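Local structure of alanine dehydrogenase (Archaeoglobus fulgidus, 1OMO) at residues 131-136 / 153-158. The protein catalyses the NAD-dependent oxidative deamination of L-alanine to pyruvate and the reverse reductive amination, working as a homodimer. Sequence-based numbering, arbitrary orientation.
Sequences IGCGTQ and VKAYDV. With NAD (nicotinamide-adenine-dinucleotide), chain D.
D157 OD1 takes the backbone N-H of C133 at 2.7 Å, on the anti side of the carboxylate and 28° out of its plane. The same oxygen accepts NAD O3B at 2.7 Å, while OD2 receives O2B at 2.6 Å, so the carboxylate spans both hydroxyls of the adenosine ribose. With CG anti to the backbone N (chi1 -164°), the acid reaches the glycine-rich turn and the sugar together. An alanine here would probably leave both ribose hydroxyls and the C133 amide without their acceptor and weaken the hold on the cofactor. Next to this, G132 N donates a hydrogen bond to Y156 O at 2.8 Å, and I131 pairs with Y156 as a parallel bridge. This is the first beta-alpha-beta unit of a Rossmann fold: strand 127-131, the turn with G132 and G134, helix 135-147, then strand 152-156, with the ribose-binding acid, D157, just past its end. At the helix start, Q136 N donates to the NAD phosphate oxygen O1N; a side chain on G134 would run into O5B. C133 SG lies against A155 CB at 3.6 Å, and F166 of helix 160-172 touches both residues. On the other face of the sheet, I131 CG2 meets the edge of the Y156 ring at CD1, 4.3 Å away, with A185 against both side chains. D157 OD2 also accepts the backbone N-H of R159, which steadies the carboxylate from its own chain.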
loop_
_atom_site.group_PDB
_atom_site.type_symbol
_atom_site.label_atom_id
_atom_site.label_comp_id
_atom_site.label_asym_id
_atom_site.label_seq_id
_atom_site.Cartn_x
_atom_site.Cartn_y
_atom_site.Cartn_z
ATOM N N ILE A 131 -26.048 -10.339 -16.517
ATOM C CA ILE A 131 -25.789 -9.279 -17.475
ATOM C C ILE A 131 -24.266 -9.219 -17.463
ATOM O O ILE A 131 -23.675 -8.692 -16.526
ATOM C CB ILE A 131 -26.341 -7.932 -17.009
ATOM C CG1 ILE A 131 -27.838 -8.054 -16.717
ATOM C CG2 ILE A 131 -26.095 -6.894 -18.065
ATOM C CD1 ILE A 131 -28.641 -8.593 -17.894
ATOM N N GLY A 132 -23.647 -9.769 -18.504
ATOM C CA GLY A 132 -22.205 -9.824 -18.610
ATOM C C GLY A 132 -21.834 -11.288 -18.386
ATOM O O GLY A 132 -22.232 -11.881 -17.381
ATOM N N CYS A 133 -21.091 -11.882 -19.308
ATOM C CA CYS A 133 -20.738 -13.289 -19.177
ATOM C C CYS A 133 -19.237 -13.514 -19.273
ATOM O O CYS A 133 -18.792 -14.488 -19.881
ATOM C CB CYS A 133 -21.475 -14.140 -20.234
ATOM S SG CYS A 133 -23.314 -14.078 -20.128
ATOM N N GLY A 134 -18.468 -12.590 -18.685
ATOM C CA GLY A 134 -17.017 -12.704 -18.627
ATOM C C GLY A 134 -16.591 -13.496 -17.375
ATOM O O GLY A 134 -17.412 -14.151 -16.716
ATOM N N THR A 135 -15.314 -13.407 -17.032
ATOM C CA THR A 135 -14.753 -14.127 -15.915
ATOM C C THR A 135 -15.535 -14.105 -14.622
ATOM O O THR A 135 -15.875 -15.143 -14.071
ATOM C CB THR A 135 -13.335 -13.627 -15.621
ATOM O OG1 THR A 135 -12.490 -13.936 -16.736
ATOM C CG2 THR A 135 -12.782 -14.285 -14.361
ATOM N N GLN A 136 -15.802 -12.918 -14.119
ATOM C CA GLN A 136 -16.519 -12.792 -12.875
ATOM C C GLN A 136 -17.881 -13.480 -12.889
ATOM O O GLN A 136 -18.308 -14.018 -11.843
ATOM C CB GLN A 136 -16.664 -11.323 -12.490
ATOM C CG GLN A 136 -17.297 -11.182 -11.125
ATOM C CD GLN A 136 -16.631 -12.091 -10.088
ATOM O OE1 GLN A 136 -17.304 -12.642 -9.195
ATOM N NE2 GLN A 136 -15.295 -12.249 -10.199
ATOM N N VAL A 153 -30.949 -20.392 -15.928
ATOM C CA VAL A 153 -29.989 -19.322 -16.161
ATOM C C VAL A 153 -30.337 -18.601 -17.462
ATOM O O VAL A 153 -30.567 -19.234 -18.491
ATOM C CB VAL A 153 -28.536 -19.884 -16.218
ATOM C CG1 VAL A 153 -27.573 -18.841 -16.862
ATOM C CG2 VAL A 153 -28.087 -20.244 -14.783
ATOM N N LYS A 154 -30.413 -17.276 -17.385
ATOM C CA LYS A 154 -30.680 -16.434 -18.546
ATOM C C LYS A 154 -29.426 -15.573 -18.741
ATOM O O LYS A 154 -29.126 -14.726 -17.894
ATOM C CB LYS A 154 -31.903 -15.577 -18.268
ATOM C CG LYS A 154 -33.143 -16.438 -17.972
ATOM C CD LYS A 154 -34.281 -15.612 -17.400
ATOM C CE LYS A 154 -35.444 -15.491 -18.331
ATOM N NZ LYS A 154 -36.471 -14.657 -17.653
ATOM N N ALA A 155 -28.697 -15.775 -19.840
ATOM C CA ALA A 155 -27.443 -15.052 -20.049
ATOM C C ALA A 155 -27.331 -14.040 -21.188
ATOM O O ALA A 155 -27.607 -14.348 -22.341
ATOM C CB ALA A 155 -26.313 -16.071 -20.178
ATOM N N TYR A 156 -26.879 -12.845 -20.866
ATOM C CA TYR A 156 -26.707 -11.810 -21.870
ATOM C C TYR A 156 -25.342 -11.151 -21.861
ATOM O O TYR A 156 -24.862 -10.711 -20.813
ATOM C CB TYR A 156 -27.721 -10.683 -21.693
ATOM C CG TYR A 156 -27.382 -9.462 -22.555
ATOM C CD1 TYR A 156 -26.715 -8.350 -22.013
ATOM C CD2 TYR A 156 -27.697 -9.442 -23.931
ATOM C CE1 TYR A 156 -26.370 -7.245 -22.816
ATOM C CE2 TYR A 156 -27.346 -8.349 -24.740
ATOM C CZ TYR A 156 -26.686 -7.256 -24.177
ATOM O OH TYR A 156 -26.321 -6.198 -24.987
ATOM N N ASP A 157 -24.726 -11.039 -23.027
ATOM C CA ASP A 157 -23.439 -10.347 -23.116
ATOM C C ASP A 157 -23.490 -9.639 -24.460
ATOM O O ASP A 157 -24.166 -10.136 -25.355
ATOM C CB ASP A 157 -22.282 -11.365 -23.075
ATOM C CG ASP A 157 -20.901 -10.716 -22.766
ATOM O OD1 ASP A 157 -20.240 -11.128 -21.773
ATOM O OD2 ASP A 157 -20.475 -9.806 -23.510
ATOM N N VAL A 158 -22.841 -8.478 -24.607
ATOM C CA VAL A 158 -22.835 -7.803 -25.913
ATOM C C VAL A 158 -22.051 -8.677 -26.871
ATOM O O VAL A 158 -22.155 -8.539 -28.088
ATOM C CB VAL A 158 -22.139 -6.410 -25.926
ATOM C CG1 VAL A 158 -23.041 -5.362 -25.318
ATOM C CG2 VAL A 158 -20.765 -6.480 -25.215
HETATM P PA NAD D . -14.321 -9.430 -18.534
HETATM O O1A NAD D . -13.859 -8.420 -19.517
HETATM O O2A NAD D . -13.837 -10.880 -18.676
HETATM O O5B NAD D . -15.945 -9.562 -18.263
HETATM C C5B NAD D . -16.899 -8.474 -18.618
HETATM C C4B NAD D . -17.887 -9.069 -19.655
HETATM O O4B NAD D . -18.827 -7.933 -19.905
HETATM C C3B NAD D . -17.319 -9.384 -21.120
HETATM O O3B NAD D . -17.612 -10.784 -21.511
HETATM C C2B NAD D . -17.973 -8.340 -22.057
HETATM O O2B NAD D . -18.151 -8.640 -23.394
HETATM C C1B NAD D . -19.261 -8.005 -21.242
HETATM N N9A NAD D . -19.770 -6.686 -21.480
HETATM C C8A NAD D . -19.143 -5.469 -21.658
HETATM N N7A NAD D . -19.981 -4.469 -21.833
HETATM C C5A NAD D . -21.212 -4.960 -21.785
HETATM C C6A NAD D . -22.527 -4.327 -21.899
HETATM N N6A NAD D . -22.660 -3.045 -22.119
HETATM N N1A NAD D . -23.599 -5.194 -21.776
HETATM C C2A NAD D . -23.482 -6.526 -21.562
HETATM N N3A NAD D . -22.235 -7.179 -21.451
HETATM C C4A NAD D . -21.130 -6.350 -21.551
HETATM O O3 NAD D . -14.130 -9.071 -16.919
HETATM P PN NAD D . -14.425 -9.883 -15.456
HETATM O O1N NAD D . -15.215 -11.125 -15.779
HETATM O O2N NAD D . -13.138 -9.925 -14.657
HETATM O O5D NAD D . -15.474 -8.742 -14.794
HETATM C C5D NAD D . -14.887 -7.305 -15.048
HETATM C C4D NAD D . -15.646 -6.244 -14.321
HETATM O O4D NAD D . -15.664 -6.636 -12.837
HETATM C C3D NAD D . -14.996 -4.825 -14.336
HETATM O O3D NAD D . -15.965 -3.779 -14.137
HETATM C C2D NAD D . -14.008 -4.965 -13.174
HETATM O O2D NAD D . -13.314 -3.803 -12.858
HETATM C C1D NAD D . -14.967 -5.586 -12.051
HETATM N N1N NAD D . -14.397 -6.400 -10.923
HETATM C C2N NAD D . -14.893 -5.961 -9.619
HETATM C C3N NAD D . -14.528 -6.838 -8.534
HETATM C C7N NAD D . -15.079 -6.328 -7.070
HETATM O O7N NAD D . -14.465 -6.715 -6.036
HETATM N N7N NAD D . -16.189 -5.523 -7.044
HETATM C C4N NAD D . -13.780 -8.036 -8.626
HETATM C C5N NAD D . -13.359 -8.349 -9.982
HETATM C C6N NAD D . -13.665 -7.553 -11.098
#